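Local coordinates for protein PrgZ (Enterococcus faecalis, PDB 4FAJ) that binds peptide pheromones as an extracellular, membrane-anchored substrate-binding protein, and probably serves peptide uptake across the membrane, at residues T135-W146 / L206-Q216; Q81-N89 / I551-K559. All coordinates share one frame; numbering follows the deposited sequence.

In the fold
The two contacts illustrate how segments far apart in sequence are brought together to pack against one another in a solute-binding protein. Contact 2 joins helix 81-90 to the C-terminal part of the chain, and contact 1 is formed wholly by residues lying between those two segments. Their centres are about 17 Å apart, yet they touch: Y212 CE2 packs 3.4 Å from L87 O, and T209 OG1 lies 3.6 Å from I84 CG1. Contact 2 faces the ligand, since Q81 and I84 pack on apolar side chains of the bound peptide. It also adjoins a zinc site, the nearest side-chain atoms of K558 and D263 about 3 Å apart; in contact 1 the side chain of I137 is about 11 Å from that of D263.

Contact 1: T135-W146 / L206-Q216; sequences TQITASDFVAAW and LSLTAYYPVQQ
F142 and P213 mark the closest approach of the two backbones, their CA atoms 4.9 Å apart, as 211-216 runs in the opposite sense to the first turns of the helix starting at A139. P213 illustrates how proline can serve as a compact hydrophobic lid: its CB sits 3.7 Å from the centroid of the F142 ring, a CH-pi contact over the face, while Y211 O lies in plane at the ring edge. One helical turn on, W146 NE1 donates to the same carbonyl, Y211 O, at 3.0 Å and 164°. The acceptor lies in the indole plane, but the donor stands above the carbonyl plane. With CG of W146 beside its own backbone N (chi1 -60°), one indole face receives the edge of the Y211 ring in a T-shaped stack, centroids 5.2 Å apart and planes at 75°; F142 O lies over the opposite face. A145 fills the interval, its CB 3.8 Å from V214 CG2 and close to V214 N, a buried amide with no partner in the model.

At the other end D141 ties two helix starts together. Its OD2 accepts from T138 N, and T138 OG1 caps D141 N, completing a capping box; OD1 accepts from Q216 N at 3.2 Å, and the carboxylate is met from above its plane. These amides at the N-termini of helices 139-150 and 216-222 probably favour the charged form. A water bridges D141 O and V214 O. Q215 NE2 bonds weakly to T135 OG1, and both side chains bind D133.

W131 NE1 gives D141 OD2 a further donor, F162 stacks on Y211 and meets W146 edge-to-face, and strands 183-186 and 190-194 pack against A139, V143 and W146.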
loop_
_atom_site.group_PDB
_atom_site.type_symbol
_atom_site.label_atom_id
_atom_site.label_comp_id
_atom_site.label_asym_id
_atom_site.label_seq_id
_atom_site.Cartn_x
_atom_site.Cartn_y
_atom_site.Cartn_z
ATOM N N THR A 135 -24.732 6.826 16.755
ATOM C CA THR A 135 -24.657 5.729 17.717
ATOM C C THR A 135 -23.222 5.496 18.165
ATOM O O THR A 135 -22.267 5.823 17.446
ATOM C CB THR A 135 -25.263 4.415 17.159
ATOM O OG1 THR A 135 -24.521 3.969 16.019
ATOM C CG2 THR A 135 -26.739 4.622 16.780
ATOM N N GLN A 136 -23.073 4.931 19.359
ATOM C CA GLN A 136 -21.749 4.760 19.973
ATOM C C GLN A 136 -20.965 3.639 19.299
ATOM O O GLN A 136 -21.541 2.641 18.861
ATOM C CB GLN A 136 -21.866 4.476 21.480
ATOM C CG GLN A 136 -22.280 5.706 22.333
ATOM C CD GLN A 136 -21.169 6.774 22.468
ATOM O OE1 GLN A 136 -19.971 6.454 22.544
ATOM N NE2 GLN A 136 -21.576 8.047 22.520
ATOM N N ILE A 137 -19.652 3.829 19.194
ATOM C CA ILE A 137 -18.763 2.798 18.687
ATOM C C ILE A 137 -18.374 1.950 19.884
ATOM O O ILE A 137 -17.867 2.484 20.880
ATOM C CB ILE A 137 -17.490 3.387 18.048
ATOM C CG1 ILE A 137 -17.840 4.295 16.862
ATOM C CG2 ILE A 137 -16.565 2.263 17.582
ATOM C CD1 ILE A 137 -16.649 5.096 16.342
ATOM N N THR A 138 -18.625 0.645 19.802
ATOM C CA THR A 138 -18.384 -0.248 20.934
ATOM C C THR A 138 -17.199 -1.165 20.692
ATOM O O THR A 138 -16.759 -1.357 19.557
ATOM C CB THR A 138 -19.605 -1.144 21.247
ATOM O OG1 THR A 138 -19.774 -2.088 20.194
ATOM C CG2 THR A 138 -20.905 -0.318 21.430
ATOM N N ALA A 139 -16.705 -1.751 21.778
ATOM C CA ALA A 139 -15.658 -2.750 21.708
ATOM C C ALA A 139 -16.105 -3.940 20.846
ATOM O O ALA A 139 -15.308 -4.487 20.089
ATOM C CB ALA A 139 -15.284 -3.214 23.099
ATOM N N SER A 140 -17.379 -4.310 20.968
ATOM C CA SER A 140 -17.984 -5.386 20.160
ATOM C C SER A 140 -17.965 -5.156 18.647
ATOM O O SER A 140 -17.830 -6.119 17.883
ATOM C CB SER A 140 -19.419 -5.652 20.621
ATOM O OG SER A 140 -19.381 -6.416 21.806
ATOM N N ASP A 141 -18.102 -3.902 18.216
ATOM C CA ASP A 141 -17.877 -3.534 16.807
ATOM C C ASP A 141 -16.474 -3.953 16.331
ATOM O O ASP A 141 -16.314 -4.472 15.206
ATOM C CB ASP A 141 -18.037 -2.014 16.575
ATOM C CG ASP A 141 -19.480 -1.526 16.694
ATOM O OD1 ASP A 141 -20.421 -2.245 16.290
ATOM O OD2 ASP A 141 -19.672 -0.381 17.175
ATOM N N PHE A 142 -15.450 -3.703 17.159
ATOM C CA PHE A 142 -14.084 -4.094 16.808
ATOM C C PHE A 142 -13.905 -5.614 16.777
ATOM O O PHE A 142 -13.330 -6.148 15.818
ATOM C CB PHE A 142 -13.040 -3.452 17.745
ATOM C CG PHE A 142 -12.788 -1.997 17.469
ATOM C CD1 PHE A 142 -11.848 -1.604 16.524
ATOM C CD2 PHE A 142 -13.473 -1.010 18.178
ATOM C CE1 PHE A 142 -11.611 -0.259 16.267
ATOM C CE2 PHE A 142 -13.231 0.334 17.927
ATOM C CZ PHE A 142 -12.300 0.705 16.967
ATOM N N VAL A 143 -14.414 -6.303 17.797
ATOM C CA VAL A 143 -14.321 -7.764 17.859
ATOM C C VAL A 143 -14.888 -8.406 16.589
ATOM O O VAL A 143 -14.213 -9.209 15.941
ATOM C CB VAL A 143 -15.035 -8.353 19.098
ATOM C CG1 VAL A 143 -15.186 -9.865 18.967
ATOM C CG2 VAL A 143 -14.283 -7.995 20.384
ATOM N N ALA A 144 -16.119 -8.040 16.238
ATOM C CA ALA A 144 -16.776 -8.575 15.040
ATOM C C ALA A 144 -16.063 -8.190 13.736
ATOM O O ALA A 144 -16.009 -9.000 12.811
ATOM C CB ALA A 144 -18.246 -8.142 14.990
ATOM N N ALA A 145 -15.529 -6.967 13.664
ATOM C CA ALA A 145 -14.821 -6.487 12.487
ATOM C C ALA A 145 -13.583 -7.319 12.212
ATOM O O ALA A 145 -13.332 -7.721 11.075
ATOM C CB ALA A 145 -14.416 -4.981 12.663
ATOM N N TRP A 146 -12.810 -7.583 13.262
ATOM C CA TRP A 146 -11.562 -8.331 13.127
ATOM C C TRP A 146 -11.804 -9.820 12.884
ATOM O O TRP A 146 -11.069 -10.454 12.124
ATOM C CB TRP A 146 -10.674 -8.131 14.353
ATOM C CG TRP A 146 -10.283 -6.691 14.590
ATOM C CD1 TRP A 146 -10.487 -5.625 13.757
ATOM C CD2 TRP A 146 -9.602 -6.173 15.735
ATOM N NE1 TRP A 146 -9.996 -4.477 14.331
ATOM C CE2 TRP A 146 -9.434 -4.789 15.535
ATOM C CE3 TRP A 146 -9.111 -6.747 16.908
ATOM C CZ2 TRP A 146 -8.810 -3.966 16.471
ATOM C CZ3 TRP A 146 -8.481 -5.916 17.846
ATOM C CH2 TRP A 146 -8.337 -4.545 17.610
ATOM N N LEU A 206 -2.593 -1.364 14.609
ATOM C CA LEU A 206 -3.902 -0.880 15.056
ATOM C C LEU A 206 -4.293 0.471 14.462
ATOM O O LEU A 206 -5.433 0.913 14.651
ATOM C CB LEU A 206 -3.944 -0.790 16.592
ATOM C CG LEU A 206 -3.780 -2.096 17.367
ATOM C CD1 LEU A 206 -3.828 -1.865 18.885
ATOM C CD2 LEU A 206 -4.814 -3.144 16.933
ATOM N N SER A 207 -3.359 1.137 13.772
ATOM C CA SER A 207 -3.658 2.392 13.083
ATOM C C SER A 207 -4.061 2.172 11.618
ATOM O O SER A 207 -4.477 3.114 10.947
ATOM C CB SER A 207 -2.457 3.345 13.150
ATOM O OG SER A 207 -1.398 2.893 12.332
ATOM N N LEU A 208 -3.923 0.943 11.127
ATOM C CA LEU A 208 -4.156 0.645 9.718
ATOM C C LEU A 208 -5.647 0.526 9.433
ATOM O O LEU A 208 -6.414 0.013 10.261
ATOM C CB LEU A 208 -3.472 -0.666 9.320
ATOM C CG LEU A 208 -1.945 -0.729 9.471
ATOM C CD1 LEU A 208 -1.419 -2.075 9.002
ATOM C CD2 LEU A 208 -1.281 0.408 8.727
ATOM N N THR A 209 -6.040 0.954 8.238
ATOM C CA THR A 209 -7.443 0.871 7.820
ATOM C C THR A 209 -7.995 -0.551 7.967
ATOM O O THR A 209 -9.149 -0.728 8.332
ATOM C CB THR A 209 -7.657 1.420 6.383
ATOM O OG1 THR A 209 -6.909 0.646 5.438
ATOM C CG2 THR A 209 -7.249 2.892 6.305
ATOM N N ALA A 210 -7.170 -1.564 7.727
ATOM C CA ALA A 210 -7.593 -2.969 7.907
ATOM C C ALA A 210 -8.101 -3.289 9.313
ATOM O O ALA A 210 -8.941 -4.179 9.487
ATOM C CB ALA A 210 -6.448 -3.922 7.546
ATOM N N TYR A 211 -7.582 -2.571 10.314
ATOM C CA TYR A 211 -8.023 -2.706 11.707
ATOM C C TYR A 211 -9.175 -1.752 12.110
ATOM O O TYR A 211 -9.591 -1.735 13.272
ATOM C CB TYR A 211 -6.814 -2.505 12.652
ATOM C CG TYR A 211 -5.940 -3.726 12.839
ATOM C CD1 TYR A 211 -4.954 -4.060 11.917
ATOM C CD2 TYR A 211 -6.091 -4.540 13.958
ATOM C CE1 TYR A 211 -4.143 -5.172 12.110
ATOM C CE2 TYR A 211 -5.292 -5.640 14.156
ATOM C CZ TYR A 211 -4.316 -5.950 13.237
ATOM O OH TYR A 211 -3.541 -7.045 13.471
ATOM N N TYR A 212 -9.710 -0.983 11.165
ATOM C CA TYR A 212 -10.846 -0.097 11.469
ATOM C C TYR A 212 -12.064 -0.925 11.893
ATOM O O TYR A 212 -12.212 -2.104 11.499
ATOM C CB TYR A 212 -11.198 0.809 10.267
ATOM C CG TYR A 212 -10.267 1.999 10.030
ATOM C CD1 TYR A 212 -9.032 2.115 10.682
ATOM C CD2 TYR A 212 -10.609 2.996 9.117
ATOM C CE1 TYR A 212 -8.178 3.205 10.434
ATOM C CE2 TYR A 212 -9.749 4.091 8.861
ATOM C CZ TYR A 212 -8.543 4.187 9.524
ATOM O OH TYR A 212 -7.704 5.272 9.271
ATOM N N PRO A 213 -12.925 -0.338 12.743
ATOM C CA PRO A 213 -14.171 -1.028 13.038
ATOM C C PRO A 213 -15.142 -0.910 11.864
ATOM O O PRO A 213 -14.987 -0.035 11.011
ATOM C CB PRO A 213 -14.718 -0.262 14.241
ATOM C CG PRO A 213 -14.210 1.154 14.044
ATOM C CD PRO A 213 -12.894 1.026 13.303
ATOM N N VAL A 214 -16.123 -1.795 11.830
ATOM C CA VAL A 214 -17.309 -1.592 11.019
ATOM C C VAL A 214 -18.492 -1.750 11.940
ATOM O O VAL A 214 -18.406 -2.460 12.951
ATOM C CB VAL A 214 -17.403 -2.577 9.825
ATOM C CG1 VAL A 214 -16.364 -2.206 8.758
ATOM C CG2 VAL A 214 -17.246 -4.006 10.288
ATOM N N GLN A 215 -19.592 -1.088 11.603
ATOM C CA GLN A 215 -20.760 -1.051 12.476
ATOM C C GLN A 215 -21.530 -2.361 12.373
ATOM O O GLN A 215 -21.914 -2.769 11.284
ATOM C CB GLN A 215 -21.671 0.115 12.106
ATOM C CG GLN A 215 -22.742 0.407 13.147
ATOM C CD GLN A 215 -23.911 1.172 12.583
ATOM O OE1 GLN A 215 -24.522 0.754 11.600
ATOM N NE2 GLN A 215 -24.240 2.295 13.206
ATOM N N GLN A 216 -21.750 -3.022 13.508
ATOM C CA GLN A 216 -22.443 -4.309 13.502
ATOM C C GLN A 216 -23.817 -4.237 12.831
ATOM O O GLN A 216 -24.169 -5.123 12.057
ATOM C CB GLN A 216 -22.590 -4.856 14.920
ATOM C CG GLN A 216 -21.336 -5.457 15.505
ATOM C CD GLN A 216 -21.496 -5.741 16.979
ATOM O OE1 GLN A 216 -21.349 -4.845 17.814
ATOM N NE2 GLN A 216 -21.820 -6.984 17.311
HETATM O O HOH W 1 -18.426 -5.099 13.590
#

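Contact 2: Q81-N89 / I551-K559; sequences QTSITLLAN and IGAKYDYKK
Q81 and N89, two turns apart on helix 81-90, grip the backbone of 552-557, a loop leading into short strand 555-556 and then the Asx turn at D556. The example shows how side-chain amides from a helix can hold the backbone of a loop.

The hydrogen bonds come in two groups. With CG anti to the backbone N (chi1 -177°) and a bend at chi2, the Q81 amide swings outward, alongside T85 and across the K554 side chain, to the backbone of 552-554: OE1 accepts from K554 N at 3.1 Å, and NE2 makes a weak bond to G552 O. T85 OG1 also donates to Q81 OE1, at 2.7 Å. It arrives from the same face of the amide plane as K554 N, so the oxygen is held by two donors, which with the weak NE2 bond restrain the rotation of the amide. N89 works as a clamp, OD1 accepting from Y557 N at 2.8 Å and 170°, ND2 donating both to Y555 O at 3.0 Å and to T85 O within its own helix. Three bonds thus fix the flat amide, which is inclined by only 29° to the ring plane of Y557.

Apolar contacts fill the middle. A553 CB meets A88 CB at 3.5 Å, tighter than usual for two carbons, and I84 CG2 reaches the same methyl. T85 CG2 lies obliquely to the Y557 ring. I84 and Q81 also line the peptide site.

Charged partners flank Y557: D556 OD2 forms a salt bridge with R96, and K558 NZ bonds to D263, a zinc ligand together with D266. Within the Asx turn, K558 N donates to D556 OD1 at 3.0 Å, approaching from above the carboxylate plane.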
loop_
_atom_site.group_PDB
_atom_site.type_symbol
_atom_site.label_atom_id
_atom_site.label_comp_id
_atom_site.label_asym_id
_atom_site.label_seq_id
_atom_site.Cartn_x
_atom_site.Cartn_y
_atom_site.Cartn_z
ATOM N N GLN A 81 -3.843 2.256 -2.549
ATOM C CA GLN A 81 -3.640 3.573 -1.950
ATOM C C GLN A 81 -4.831 4.500 -2.062
ATOM O O GLN A 81 -5.141 5.189 -1.104
ATOM C CB GLN A 81 -2.394 4.302 -2.497
ATOM C CG GLN A 81 -2.113 5.697 -1.799
ATOM C CD GLN A 81 -1.914 5.654 -0.242
ATOM O OE1 GLN A 81 -2.850 5.933 0.547
ATOM N NE2 GLN A 81 -0.691 5.331 0.194
ATOM N N THR A 82 -5.500 4.549 -3.212
ATOM C CA THR A 82 -6.640 5.479 -3.354
ATOM C C THR A 82 -7.772 5.152 -2.379
ATOM O O THR A 82 -8.330 6.049 -1.737
ATOM C CB THR A 82 -7.218 5.492 -4.771
ATOM O OG1 THR A 82 -6.187 5.811 -5.723
ATOM C CG2 THR A 82 -8.376 6.497 -4.892
ATOM N N SER A 83 -8.135 3.878 -2.289
ATOM C CA SER A 83 -9.184 3.462 -1.348
ATOM C C SER A 83 -8.765 3.714 0.107
ATOM O O SER A 83 -9.574 4.132 0.938
ATOM C CB SER A 83 -9.511 1.988 -1.534
ATOM O OG SER A 83 -9.873 1.705 -2.870
ATOM N N ILE A 84 -7.495 3.479 0.410
ATOM C CA ILE A 84 -7.001 3.599 1.779
ATOM C C ILE A 84 -6.926 5.055 2.244
ATOM O O ILE A 84 -7.330 5.355 3.367
ATOM C CB ILE A 84 -5.680 2.844 1.955
ATOM C CG1 ILE A 84 -5.975 1.343 2.023
ATOM C CG2 ILE A 84 -4.941 3.306 3.207
ATOM C CD1 ILE A 84 -4.729 0.472 1.976
ATOM N N THR A 85 -6.438 5.959 1.394
ATOM C CA THR A 85 -6.534 7.392 1.689
ATOM C C THR A 85 -7.982 7.876 1.926
ATOM O O THR A 85 -8.243 8.648 2.866
ATOM C CB THR A 85 -5.866 8.240 0.581
ATOM O OG1 THR A 85 -4.441 8.071 0.657
ATOM C CG2 THR A 85 -6.209 9.737 0.749
ATOM N N LEU A 86 -8.926 7.423 1.102
ATOM C CA LEU A 86 -10.318 7.807 1.322
ATOM C C LEU A 86 -10.802 7.293 2.679
ATOM O O LEU A 86 -11.381 8.043 3.466
ATOM C CB LEU A 86 -11.227 7.269 0.231
ATOM C CG LEU A 86 -12.724 7.497 0.462
ATOM C CD1 LEU A 86 -13.044 8.980 0.578
ATOM C CD2 LEU A 86 -13.502 6.837 -0.685
ATOM N N LEU A 87 -10.553 6.018 2.950
ATOM C CA LEU A 87 -10.995 5.411 4.215
ATOM C C LEU A 87 -10.313 6.062 5.426
ATOM O O LEU A 87 -10.947 6.228 6.476
ATOM C CB LEU A 87 -10.796 3.881 4.214
ATOM C CG LEU A 87 -11.782 3.043 3.399
ATOM C CD1 LEU A 87 -11.422 1.536 3.486
ATOM C CD2 LEU A 87 -13.222 3.258 3.814
ATOM N N ALA A 88 -9.045 6.459 5.292
ATOM C CA ALA A 88 -8.348 7.162 6.380
ATOM C C ALA A 88 -9.004 8.513 6.709
ATOM O O ALA A 88 -8.834 9.038 7.807
ATOM C CB ALA A 88 -6.859 7.342 6.050
ATOM N N ASN A 89 -9.791 9.035 5.772
ATOM C CA ASN A 89 -10.443 10.343 5.914
ATOM C C ASN A 89 -11.971 10.316 6.156
ATOM O O ASN A 89 -12.511 11.248 6.780
ATOM C CB ASN A 89 -10.084 11.204 4.711
ATOM C CG ASN A 89 -8.656 11.684 4.762
ATOM O OD1 ASN A 89 -8.337 12.616 5.500
ATOM N ND2 ASN A 89 -7.783 11.059 3.977
ATOM N N ILE A 551 4.607 6.452 5.049
ATOM C CA ILE A 551 4.075 5.107 5.290
ATOM C C ILE A 551 2.555 5.161 5.535
ATOM O O ILE A 551 2.025 6.180 5.986
ATOM C CB ILE A 551 4.745 4.401 6.510
ATOM C CG1 ILE A 551 4.404 5.106 7.827
ATOM C CG2 ILE A 551 6.251 4.315 6.350
ATOM C CD1 ILE A 551 4.981 4.402 9.066
ATOM N N GLY A 552 1.869 4.063 5.250
ATOM C CA GLY A 552 0.430 3.956 5.479
ATOM C C GLY A 552 -0.369 4.829 4.530
ATOM O O GLY A 552 0.083 5.142 3.423
ATOM N N ALA A 553 -1.559 5.229 4.966
ATOM C CA ALA A 553 -2.431 6.068 4.148
ATOM C C ALA A 553 -1.737 7.417 3.945
ATOM O O ALA A 553 -1.360 8.055 4.909
ATOM C CB ALA A 553 -3.777 6.244 4.827
ATOM N N LYS A 554 -1.574 7.840 2.696
ATOM C CA LYS A 554 -0.679 8.948 2.356
ATOM C C LYS A 554 -1.116 10.318 2.883
ATOM O O LYS A 554 -0.262 11.123 3.283
ATOM C CB LYS A 554 -0.486 9.041 0.842
ATOM C CG LYS A 554 0.597 10.035 0.417
ATOM C CD LYS A 554 0.779 10.068 -1.097
ATOM C CE LYS A 554 1.488 8.844 -1.637
ATOM N NZ LYS A 554 2.084 9.112 -3.009
ATOM N N TYR A 555 -2.417 10.609 2.851
ATOM C CA TYR A 555 -2.891 11.950 3.231
ATOM C C TYR A 555 -3.915 11.904 4.352
ATOM O O TYR A 555 -4.801 11.054 4.350
ATOM C CB TYR A 555 -3.486 12.694 2.025
ATOM C CG TYR A 555 -2.473 13.040 0.957
ATOM C CD1 TYR A 555 -1.528 14.033 1.175
ATOM C CD2 TYR A 555 -2.446 12.363 -0.264
ATOM C CE1 TYR A 555 -0.584 14.355 0.218
ATOM C CE2 TYR A 555 -1.501 12.691 -1.249
ATOM C CZ TYR A 555 -0.573 13.688 -0.987
ATOM O OH TYR A 555 0.373 14.047 -1.920
ATOM N N ASP A 556 -3.770 12.825 5.304
ATOM C CA ASP A 556 -4.764 13.062 6.341
ATOM C C ASP A 556 -5.209 14.522 6.249
ATOM O O ASP A 556 -4.436 15.450 6.519
ATOM C CB ASP A 556 -4.189 12.762 7.729
ATOM C CG ASP A 556 -5.237 12.853 8.835
ATOM O OD1 ASP A 556 -6.395 13.217 8.543
ATOM O OD2 ASP A 556 -4.901 12.532 9.997
ATOM N N TYR A 557 -6.457 14.709 5.845
ATOM C CA TYR A 557 -7.023 16.036 5.630
ATOM C C TYR A 557 -7.805 16.570 6.841
ATOM O O TYR A 557 -8.420 17.634 6.762
ATOM C CB TYR A 557 -7.955 15.984 4.427
ATOM C CG TYR A 557 -7.307 15.444 3.171
ATOM C CD1 TYR A 557 -6.244 16.100 2.582
ATOM C CD2 TYR A 557 -7.778 14.281 2.560
ATOM C CE1 TYR A 557 -5.651 15.614 1.413
ATOM C CE2 TYR A 557 -7.199 13.794 1.410
ATOM C CZ TYR A 557 -6.141 14.472 0.829
ATOM O OH TYR A 557 -5.562 13.984 -0.322
ATOM N N LYS A 558 -7.779 15.838 7.954
ATOM C CA LYS A 558 -8.597 16.163 9.119
ATOM C C LYS A 558 -8.514 17.644 9.516
ATOM O O LYS A 558 -9.534 18.284 9.740
ATOM C CB LYS A 558 -8.198 15.291 10.319
ATOM C CG LYS A 558 -8.887 15.684 11.640
ATOM C CD LYS A 558 -8.577 14.672 12.755
ATOM C CE LYS A 558 -9.006 15.203 14.102
ATOM N NZ LYS A 558 -8.592 14.297 15.203
ATOM N N LYS A 559 -7.298 18.167 9.615
ATOM C CA LYS A 559 -7.079 19.522 10.111
ATOM C C LYS A 559 -6.775 20.508 8.977
ATOM O O LYS A 559 -6.371 21.648 9.225
ATOM C CB LYS A 559 -5.962 19.529 11.159
ATOM C CG LYS A 559 -6.318 18.804 12.453
ATOM C CD LYS A 559 -5.212 18.988 13.508
ATOM C CE LYS A 559 -5.296 17.963 14.652
ATOM N NZ LYS A 559 -5.906 18.518 15.900
HETATM O O HOH W 2 -9.116 12.420 8.442
#